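Local coordinates for molybdenum ABC transporter, periplasmic molybdenum-binding protein (Vibrio cholerae, PDB 4RXL) that probably serves as the periplasmic solute-binding component of a molybdate ABC transporter, and holds tungstate in this crystal structure, at residues S58-W63 against A123-M128; Q108-D113 against S165-V170; N19-D24 against Q222-F227; A51-F56 against A200-K205. One frame throughout, in Å; residues are numbered along the deposited sequence.

Interaction 1: S58-W63 against A123-M128; sequences SANEEW and AVPAGM. With WO4 (tungstate(VI)ion), chain B.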
# COMPACT_ATOMS: atom_id res chain seq x y z
N SER A 58 3.44 4.66 6.21
CA SER A 58 2.22 3.84 6.21
C SER A 58 1.41 4.02 4.95
O SER A 58 1.47 5.07 4.32
CB SER A 58 1.39 4.27 7.41
OG SER A 58 0.21 3.51 7.52
N ALA A 59 0.61 3.02 4.58
CA ALA A 59 -0.32 3.13 3.46
C ALA A 59 -1.70 3.66 3.86
O ALA A 59 -2.61 3.75 3.01
CB ALA A 59 -0.42 1.82 2.73
N ASN A 60 -1.86 3.99 5.15
CA ASN A 60 -2.99 4.82 5.58
C ASN A 60 -2.62 5.79 6.70
O ASN A 60 -1.57 5.67 7.31
CB ASN A 60 -4.21 3.96 5.95
CG ASN A 60 -4.03 3.15 7.20
OD1 ASN A 60 -3.09 3.33 7.98
ND2 ASN A 60 -4.97 2.20 7.41
N GLU A 61 -3.48 6.76 6.98
CA GLU A 61 -3.20 7.73 8.03
C GLU A 61 -3.29 7.10 9.40
O GLU A 61 -2.53 7.44 10.31
CB GLU A 61 -4.13 8.95 7.88
CG GLU A 61 -3.77 9.76 6.62
CD GLU A 61 -4.81 10.78 6.20
OE1 GLU A 61 -6.02 10.47 6.24
OE2 GLU A 61 -4.41 11.89 5.78
N GLU A 62 -4.18 6.13 9.53
CA GLU A 62 -4.51 5.52 10.81
C GLU A 62 -3.29 4.89 11.47
O GLU A 62 -3.06 5.13 12.66
CB GLU A 62 -5.64 4.49 10.63
CG GLU A 62 -7.03 5.12 10.41
CD GLU A 62 -7.21 5.92 9.10
OE1 GLU A 62 -6.60 5.56 8.05
OE2 GLU A 62 -8.00 6.92 9.13
N TRP A 63 -2.51 4.11 10.74
CA TRP A 63 -1.39 3.43 11.41
C TRP A 63 -0.29 4.38 11.84
O TRP A 63 0.42 4.07 12.79
CB TRP A 63 -0.84 2.26 10.60
CG TRP A 63 -1.80 1.10 10.69
CD1 TRP A 63 -2.59 0.58 9.69
CD2 TRP A 63 -2.10 0.36 11.87
NE1 TRP A 63 -3.36 -0.46 10.18
CE2 TRP A 63 -3.08 -0.61 11.52
CE3 TRP A 63 -1.63 0.41 13.19
CZ2 TRP A 63 -3.57 -1.50 12.43
CZ3 TRP A 63 -2.14 -0.47 14.09
CH2 TRP A 63 -3.10 -1.43 13.71
N ALA A 123 -6.91 -5.08 9.16
CA ALA A 123 -5.78 -4.25 9.60
C ALA A 123 -4.84 -3.73 8.51
O ALA A 123 -4.26 -2.66 8.68
CB ALA A 123 -4.98 -4.99 10.65
N VAL A 124 -4.64 -4.46 7.42
CA VAL A 124 -3.71 -3.99 6.39
C VAL A 124 -4.40 -2.95 5.52
O VAL A 124 -5.49 -3.24 5.02
CB VAL A 124 -3.17 -5.13 5.49
CG1 VAL A 124 -2.24 -4.56 4.44
CG2 VAL A 124 -2.47 -6.16 6.36
N PRO A 125 -3.77 -1.77 5.30
CA PRO A 125 -4.49 -0.73 4.56
C PRO A 125 -5.13 -1.19 3.26
O PRO A 125 -6.30 -0.92 3.03
CB PRO A 125 -3.44 0.36 4.34
CG PRO A 125 -2.61 0.23 5.60
CD PRO A 125 -2.50 -1.27 5.85
N ALA A 126 -4.41 -1.96 2.44
CA ALA A 126 -4.99 -2.38 1.17
C ALA A 126 -6.22 -3.26 1.37
O ALA A 126 -7.13 -3.26 0.54
CB ALA A 126 -3.96 -3.14 0.35
N GLY A 127 -6.21 -4.09 2.42
CA GLY A 127 -7.40 -4.88 2.77
C GLY A 127 -8.56 -4.03 3.28
O GLY A 127 -9.71 -4.30 2.96
N MET A 128 -8.26 -3.05 4.14
CA MET A 128 -9.28 -2.14 4.66
C MET A 128 -9.94 -1.34 3.53
O MET A 128 -11.18 -1.22 3.49
CB MET A 128 -8.70 -1.18 5.69
CG MET A 128 -8.16 -1.83 6.96
SD MET A 128 -7.17 -0.76 8.09
CE MET A 128 -8.35 0.51 8.50
W WO4 B . 0.13 -2.17 2.43
O1 WO4 B . 0.51 -4.14 2.21
O2 WO4 B . -1.81 -1.62 2.14
O3 WO4 B . 0.67 -1.61 4.34
O4 WO4 B . 1.24 -1.09 1.07
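N60 leaves the loop just ahead of helix 61-69 and crosses P125, the first residue of helix 125-137, at about a right angle. Its CB sits 4.0 Å from P125 CB, and its CG passes 3.6 Å from P125 CG. A chi1 of 69° wedges CG between the backbone N and the carbonyl carbon, so OD1 turns back on its own helix. There W63 N donates to N60 OD1 at 2.9 Å, nearly straight but from above the carbonyl plane; this N-cap bond sets the amide's rotation. ND2, the other tip, lies 3.6 Å from P125 CG and 3.8 Å from M128 SD. W63 makes the hydrogen bond between the segments, from its NE1 to A123 O at 2.8 Å, bent to 145°. The M128 sulfur also stands obliquely to the five-membered ring of W63, a loose Met-aromatic contact. Both segments border the anion: A126 N donates to tungstate O2 at 2.6 Å, and A59 CB packs on P125 CB beside it. S13, S40, V153 and Y171 also hydrogen-bond the tungstate. Helix 40-49 and strand 195-201 flank 58-63, V124 and A126 rest on strand 116-119, and Y171 of strand 168-171 touches both sides.

Interaction 2: Q108-D113 against S165-V170; sequences QTALAD and SPLGIV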
# COMPACT_ATOMS: atom_id res chain seq x y z
N GLN A 108 -19.08 -13.67 -8.75
CA GLN A 108 -18.98 -15.10 -8.49
C GLN A 108 -18.65 -15.88 -9.76
O GLN A 108 -18.03 -16.94 -9.69
CB GLN A 108 -20.25 -15.62 -7.79
CG GLN A 108 -20.66 -14.78 -6.57
CD GLN A 108 -20.93 -15.59 -5.31
OE1 GLN A 108 -20.11 -16.40 -4.88
NE2 GLN A 108 -22.08 -15.34 -4.69
N THR A 109 -19.06 -15.36 -10.91
CA THR A 109 -18.71 -15.92 -12.22
C THR A 109 -17.22 -15.77 -12.56
O THR A 109 -16.60 -16.71 -13.05
CB THR A 109 -19.55 -15.28 -13.34
OG1 THR A 109 -20.92 -15.67 -13.20
CG2 THR A 109 -19.06 -15.73 -14.72
N ALA A 110 -16.67 -14.58 -12.34
CA ALA A 110 -15.26 -14.34 -12.55
C ALA A 110 -14.37 -15.13 -11.59
O ALA A 110 -13.32 -15.58 -11.97
CB ALA A 110 -14.95 -12.86 -12.42
N LEU A 111 -14.80 -15.21 -10.35
CA LEU A 111 -14.10 -15.99 -9.34
C LEU A 111 -14.19 -17.47 -9.63
O LEU A 111 -13.22 -18.17 -9.48
CB LEU A 111 -14.62 -15.69 -7.95
CG LEU A 111 -14.26 -14.29 -7.42
CD1 LEU A 111 -14.87 -14.01 -6.07
CD2 LEU A 111 -12.75 -14.08 -7.39
N ALA A 112 -15.36 -17.92 -10.05
CA ALA A 112 -15.51 -19.33 -10.35
C ALA A 112 -15.23 -20.12 -9.07
O ALA A 112 -15.94 -19.99 -8.11
CB ALA A 112 -14.59 -19.72 -11.49
N ASP A 113 -14.23 -20.99 -9.11
CA ASP A 113 -13.92 -21.86 -8.01
C ASP A 113 -12.72 -21.35 -7.23
O ASP A 113 -12.11 -22.08 -6.50
CB ASP A 113 -13.63 -23.26 -8.53
CG ASP A 113 -14.79 -23.87 -9.30
OD1 ASP A 113 -15.82 -24.17 -8.69
OD2 ASP A 113 -14.64 -24.08 -10.51
N SER A 165 -5.29 -16.77 -7.85
CA SER A 165 -6.51 -15.98 -7.79
C SER A 165 -6.76 -15.34 -9.16
O SER A 165 -5.86 -14.74 -9.74
CB SER A 165 -6.39 -14.89 -6.72
OG SER A 165 -6.49 -15.40 -5.40
N PRO A 166 -8.00 -15.44 -9.67
CA PRO A 166 -8.34 -14.81 -10.94
C PRO A 166 -8.68 -13.35 -10.82
O PRO A 166 -8.72 -12.68 -11.82
CB PRO A 166 -9.56 -15.62 -11.41
CG PRO A 166 -10.21 -16.06 -10.15
CD PRO A 166 -9.10 -16.27 -9.16
N LEU A 167 -8.91 -12.87 -9.60
CA LEU A 167 -9.05 -11.44 -9.34
C LEU A 167 -8.35 -11.11 -8.03
O LEU A 167 -8.30 -11.94 -7.10
CB LEU A 167 -10.51 -11.02 -9.24
CG LEU A 167 -11.36 -11.16 -10.50
CD1 LEU A 167 -12.84 -10.96 -10.15
CD2 LEU A 167 -10.92 -10.20 -11.59
N GLY A 168 -7.84 -9.90 -7.93
CA GLY A 168 -7.34 -9.38 -6.69
C GLY A 168 -7.52 -7.88 -6.63
O GLY A 168 -7.77 -7.23 -7.65
N ILE A 169 -7.39 -7.35 -5.42
CA ILE A 169 -7.51 -5.92 -5.20
C ILE A 169 -6.18 -5.40 -4.64
O ILE A 169 -5.75 -5.76 -3.57
CB ILE A 169 -8.70 -5.56 -4.29
CG1 ILE A 169 -10.01 -5.97 -4.96
CG2 ILE A 169 -8.71 -4.06 -4.01
CD1 ILE A 169 -11.20 -5.93 -4.04
N VAL A 170 -5.54 -4.52 -5.41
CA VAL A 170 -4.26 -3.97 -5.08
C VAL A 170 -4.28 -2.48 -5.39
O VAL A 170 -5.29 -1.92 -5.84
CB VAL A 170 -3.10 -4.69 -5.81
CG1 VAL A 170 -3.03 -6.16 -5.45
CG2 VAL A 170 -3.21 -4.49 -7.31
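L167 CD1 lies over the methyl of A110, 3.6 Å from A110 CB, and this is the tightest meeting of apolar carbons between helix 104-111 and the chain entering strand 168-171. With CG anti to its carbonyl carbon (chi1 -64°) and the branch extended beyond it, L167 carries this one methyl forward into the angle between two successive helix residues. On its other flank the same CD1 meets L111 CD2 at 4.2 Å, the two leucine side chains crossing at about a right angle. L111 starts off to one side of the contact, and it is the end of its side chain that swings in.

P166 fills the place next to L167, but it meets the helix backbone more than its side chains. Its CG sits 3.6 Å from A110 O and 3.7 Å from L111 O, so the CG corner of the proline ring rests against two successive carbonyl oxygens of the last turn, while L111 CD2 approaches the same CG at 4.2 Å. The helix ends here: A112 N still bonds to Q108 O, but A112 then takes a positive phi of 61° and the chain turns off.

This is plain apolar packing, well away from the tungstate. L111 and L167 both also rest on L116 of strand 116-119, which pairs with L167 and I169 through the backbone, while on the other edge G168 and V170 bond to strand 78-91.

Interaction 3: N19-D24 against Q222-F227; sequences NALVAD and QILQRF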
# COMPACT_ATOMS: atom_id res chain seq x y z
N ASN A 19 13.00 1.91 -2.67
CA ASN A 19 14.27 1.42 -3.16
C ASN A 19 14.93 2.44 -4.13
O ASN A 19 16.11 2.73 -4.06
CB ASN A 19 14.12 0.06 -3.85
CG ASN A 19 13.90 -1.09 -2.85
OD1 ASN A 19 14.16 -0.97 -1.64
ND2 ASN A 19 13.42 -2.19 -3.37
N ALA A 20 14.12 2.99 -5.05
CA ALA A 20 14.57 4.02 -5.95
C ALA A 20 15.02 5.31 -5.24
O ALA A 20 16.01 5.90 -5.62
CB ALA A 20 13.48 4.33 -6.96
N LEU A 21 14.27 5.70 -4.21
CA LEU A 21 14.61 6.88 -3.42
C LEU A 21 15.91 6.73 -2.63
O LEU A 21 16.73 7.65 -2.62
CB LEU A 21 13.47 7.26 -2.50
CG LEU A 21 12.17 7.75 -3.16
CD1 LEU A 21 10.98 7.63 -2.23
CD2 LEU A 21 12.31 9.19 -3.64
N VAL A 22 16.09 5.55 -2.02
CA VAL A 22 17.35 5.20 -1.35
C VAL A 22 18.53 5.26 -2.31
O VAL A 22 19.57 5.81 -1.98
CB VAL A 22 17.27 3.80 -0.72
CG1 VAL A 22 18.62 3.30 -0.28
CG2 VAL A 22 16.33 3.82 0.48
N ALA A 23 18.35 4.71 -3.51
CA ALA A 23 19.38 4.69 -4.52
C ALA A 23 19.79 6.11 -4.94
O ALA A 23 20.97 6.40 -5.04
CB ALA A 23 18.91 3.90 -5.72
N ASP A 24 18.81 6.97 -5.17
CA ASP A 24 19.04 8.35 -5.61
C ASP A 24 19.78 9.12 -4.51
O ASP A 24 20.82 9.71 -4.73
CB ASP A 24 17.70 9.02 -5.93
CG ASP A 24 17.85 10.44 -6.49
OD1 ASP A 24 18.51 10.61 -7.52
OD2 ASP A 24 17.26 11.38 -5.91
N GLN A 222 9.27 13.58 -7.90
CA GLN A 222 9.33 13.17 -9.32
C GLN A 222 9.52 11.66 -9.41
O GLN A 222 8.88 11.01 -10.22
CB GLN A 222 10.41 13.93 -10.10
CG GLN A 222 9.97 15.32 -10.51
CD GLN A 222 11.06 16.08 -11.26
OE1 GLN A 222 12.26 15.85 -11.03
NE2 GLN A 222 10.67 17.00 -12.13
N ILE A 223 10.35 11.09 -8.54
CA ILE A 223 10.52 9.63 -8.51
C ILE A 223 9.21 8.94 -8.13
O ILE A 223 8.81 8.00 -8.80
CB ILE A 223 11.69 9.24 -7.60
CG1 ILE A 223 12.99 9.60 -8.28
CG2 ILE A 223 11.62 7.75 -7.27
CD1 ILE A 223 14.18 9.74 -7.36
N LEU A 224 8.55 9.40 -7.06
CA LEU A 224 7.26 8.83 -6.67
C LEU A 224 6.28 8.94 -7.83
O LEU A 224 5.57 7.99 -8.11
CB LEU A 224 6.68 9.55 -5.45
CG LEU A 224 7.41 9.22 -4.13
CD1 LEU A 224 7.19 10.28 -3.06
CD2 LEU A 224 6.98 7.86 -3.65
N GLN A 225 6.21 10.07 -8.51
CA GLN A 225 5.31 10.19 -9.69
C GLN A 225 5.63 9.15 -10.78
O GLN A 225 4.73 8.58 -11.39
CB GLN A 225 5.31 11.60 -10.31
CG GLN A 225 5.00 12.79 -9.39
CD GLN A 225 3.85 12.57 -8.41
OE1 GLN A 225 2.75 12.20 -8.81
NE2 GLN A 225 4.11 12.82 -7.12
N ARG A 226 6.91 8.87 -11.00
CA ARG A 226 7.30 7.93 -12.05
C ARG A 226 6.92 6.49 -11.74
O ARG A 226 6.70 5.69 -12.65
CB ARG A 226 8.79 8.04 -12.36
CG ARG A 226 9.07 9.35 -13.07
CD ARG A 226 10.35 9.30 -13.84
NE ARG A 226 11.51 9.42 -12.97
CZ ARG A 226 12.16 10.56 -12.72
NH1 ARG A 226 13.23 10.54 -11.94
NH2 ARG A 226 11.75 11.72 -13.22
N PHE A 227 6.84 6.18 -10.44
CA PHE A 227 6.37 4.87 -9.98
C PHE A 227 4.84 4.82 -9.89
O PHE A 227 4.27 3.82 -9.48
CB PHE A 227 7.03 4.51 -8.65
CG PHE A 227 8.45 4.01 -8.80
CD1 PHE A 227 9.52 4.89 -8.87
CD2 PHE A 227 8.73 2.65 -8.91
CE1 PHE A 227 10.82 4.44 -9.06
CE2 PHE A 227 10.03 2.20 -9.05
CZ PHE A 227 11.07 3.08 -9.15
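Apolar contacts carry nearly all of this helix pair, and I223 is at their centre. Its CB points at helix 15-28, and its two branches serve different partners. CG2, anti to the backbone N, sits 3.9 Å from A20 CB and 4.0 Å from L21 CD2, while CG1, anti to the carbonyl carbon (chi1 -72°), sends CD1 on to D24. L21 and I223 lie alongside, their side chains running opposite ways. L21 begins off to the side of the interface and its branched end does the touching: CD2 leans on I223, and CD1 extends to L224 CD2 at 4.3 Å.

The aromatic contact is closer. A20 CB comes within 3.4 Å of F227 CE1 and 3.5 Å of F227 CZ, so the small methyl lies against the outer CE1-CZ bond, coming in obliquely. F227 is the first residue past the helix; its N still bonds to I223 O, and that same carbonyl oxygen lies in plane at the ring edge.

On the polar side, D24 meets its neighbour through carbon. With CG anti to the backbone N (chi1 -176°), its OD2 lies 3.8 Å from I223 CD1, but the hydrogen bond of this oxygen is to Y214 of helix 206-215, whose side chain also touches L21 and I223.

The short helical segments run roughly antiparallel, at 147° and 10.1 Å between axes. Packing of the closing helix 218-226 against the first helix of the chain is consistent with the periplasmic binding protein fold, in which the C-terminal end returns to the N-terminal lobe.

Interaction 4: A51-F56 against A200-K205; sequences APADLF and AQLNDK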
# COMPACT_ATOMS: atom_id res chain seq x y z
N ALA A 51 10.87 -2.15 18.14
CA ALA A 51 11.74 -2.36 16.97
C ALA A 51 12.47 -1.08 16.62
O ALA A 51 11.84 -0.02 16.61
CB ALA A 51 10.95 -2.84 15.79
N PRO A 52 13.79 -1.16 16.34
CA PRO A 52 14.50 0.08 15.97
C PRO A 52 14.02 0.54 14.61
O PRO A 52 14.01 -0.21 13.62
CB PRO A 52 15.98 -0.33 15.95
CG PRO A 52 16.05 -1.65 16.62
CD PRO A 52 14.71 -2.30 16.42
N ALA A 53 13.54 1.76 14.60
CA ALA A 53 12.95 2.30 13.42
C ALA A 53 13.13 3.79 13.55
O ALA A 53 12.86 4.35 14.60
CB ALA A 53 11.48 1.95 13.33
N ASP A 54 13.68 4.40 12.52
CA ASP A 54 13.87 5.85 12.50
C ASP A 54 12.74 6.54 11.78
O ASP A 54 12.35 7.64 12.14
CB ASP A 54 15.22 6.17 11.87
CG ASP A 54 16.39 5.61 12.70
OD1 ASP A 54 16.67 6.17 13.79
OD2 ASP A 54 17.03 4.61 12.28
N LEU A 55 12.23 5.89 10.76
CA LEU A 55 11.16 6.43 9.90
C LEU A 55 10.16 5.35 9.61
O LEU A 55 10.54 4.18 9.45
CB LEU A 55 11.72 6.89 8.54
CG LEU A 55 12.75 8.02 8.45
CD1 LEU A 55 13.12 8.21 7.00
CD2 LEU A 55 12.18 9.29 9.04
N PHE A 56 8.91 5.77 9.47
CA PHE A 56 7.80 4.88 9.12
C PHE A 56 6.92 5.47 8.04
O PHE A 56 6.46 6.58 8.15
CB PHE A 56 6.96 4.62 10.37
CG PHE A 56 5.71 3.75 10.14
CD1 PHE A 56 5.74 2.57 9.41
CD2 PHE A 56 4.52 4.13 10.70
CE1 PHE A 56 4.58 1.80 9.28
CE2 PHE A 56 3.37 3.38 10.53
CZ PHE A 56 3.41 2.20 9.85
N ALA A 200 6.27 9.22 8.99
CA ALA A 200 6.46 9.56 10.40
C ALA A 200 7.94 9.53 10.78
O ALA A 200 8.64 8.57 10.48
CB ALA A 200 5.68 8.58 11.26
N GLN A 201 8.40 10.57 11.45
CA GLN A 201 9.77 10.64 11.88
C GLN A 201 9.76 10.24 13.37
O GLN A 201 9.17 10.95 14.19
CB GLN A 201 10.29 12.07 11.68
CG GLN A 201 11.78 12.23 11.85
CD GLN A 201 12.23 13.69 11.75
OE1 GLN A 201 11.73 14.43 10.91
NE2 GLN A 201 13.15 14.10 12.62
N LEU A 202 10.42 9.14 13.73
CA LEU A 202 10.30 8.57 15.07
C LEU A 202 11.32 9.10 16.09
O LEU A 202 11.28 8.77 17.27
CB LEU A 202 10.36 7.04 14.97
CG LEU A 202 9.11 6.43 14.32
CD1 LEU A 202 9.48 5.41 13.28
CD2 LEU A 202 8.23 5.81 15.39
N ASN A 203 12.24 9.95 15.65
CA ASN A 203 13.20 10.57 16.54
C ASN A 203 13.74 11.84 15.90
O ASN A 203 13.37 12.16 14.75
CB ASN A 203 14.32 9.59 16.92
CG ASN A 203 15.07 9.05 15.72
OD1 ASN A 203 15.60 9.80 14.90
ND2 ASN A 203 15.13 7.73 15.61
N ASP A 204 14.60 12.55 16.62
CA ASP A 204 15.09 13.86 16.23
C ASP A 204 16.51 13.81 15.66
O ASP A 204 17.19 14.84 15.58
CB ASP A 204 15.03 14.81 17.44
CG ASP A 204 16.00 14.42 18.56
OD1 ASP A 204 16.61 13.33 18.49
OD2 ASP A 204 16.15 15.21 19.52
N LYS A 205 16.98 12.63 15.28
CA LYS A 205 18.33 12.52 14.74
C LYS A 205 18.43 13.39 13.50
O LYS A 205 17.48 13.47 12.72
CB LYS A 205 18.65 11.08 14.36
CG LYS A 205 18.79 10.12 15.52
CD LYS A 205 18.92 8.70 14.99
CE LYS A 205 19.25 7.70 16.07
NZ LYS A 205 19.19 6.32 15.50
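D54 OD1 is gripped by two donors on its two lone pairs. N203 ND2 comes in on the anti side at 2.8 Å, nearly straight (163°) and in the plane of its own amide, with carboxylate and amide turned 74° apart. K205 NZ takes the syn side at 3.0 Å in a salt bridge, reached by a lysine chain that is extended all the way beyond CG. The other oxygen, OD2, is hydrogen-bonded to the backbone N of H7, so this buried carboxylate is held from both ends and probably stays ionised.

The backbones carry the rest. F56 and A200 form an antiparallel hydrogen-bonded pair, F56 N giving to A200 O at 3.0 Å and A200 N to F56 O at 2.8 Å. Past the non-hydrogen-bonded pair L55 and Q201, L202 N donates to D54 O at 2.9 Å, from above the carbonyl plane. L202 CD1 folds back beneath this join, 4.0 Å from A53 CB and 3.9 Å from F56 CB.

A second shell shapes the loop that offers the donors. N203 OD1 accepts from K205 N at 3.2 Å, an Asx turn, and also bonds to S208 OG at the start of helix 206-215. Q201 NE2 bonds N203 O, pinning the strand's end to the turn.

In the sheet, strand 55-57 lies between strand 6-11, running parallel, and strand 195-201. L55 packs against W211 and V212 of helix 206-215, while F56 and L202 face helix 40-49.

Interaction 1 borders the tungstate and gives it one hydrogen bond, from A126 N. Interaction 4 is the nearest by centre, 19 Å away: strand 55-57 runs on into the loop of 58-63, W63 O packs on F56 CE2 at 3.8 Å, and the F56 side chain lies about 7 Å from the tungstate. Interaction 3 is centred 21 Å from interaction 1; the side chain of L224 is about 12 Å from the tungstate. Interactions 2 and 4 reach the same sheet from opposite sides of the chain's centre, centres 39 Å apart. Along the sequence, interactions 1 and 2 interleave, and both fall inside the loop closed by interaction 4, itself enclosed by interaction 3.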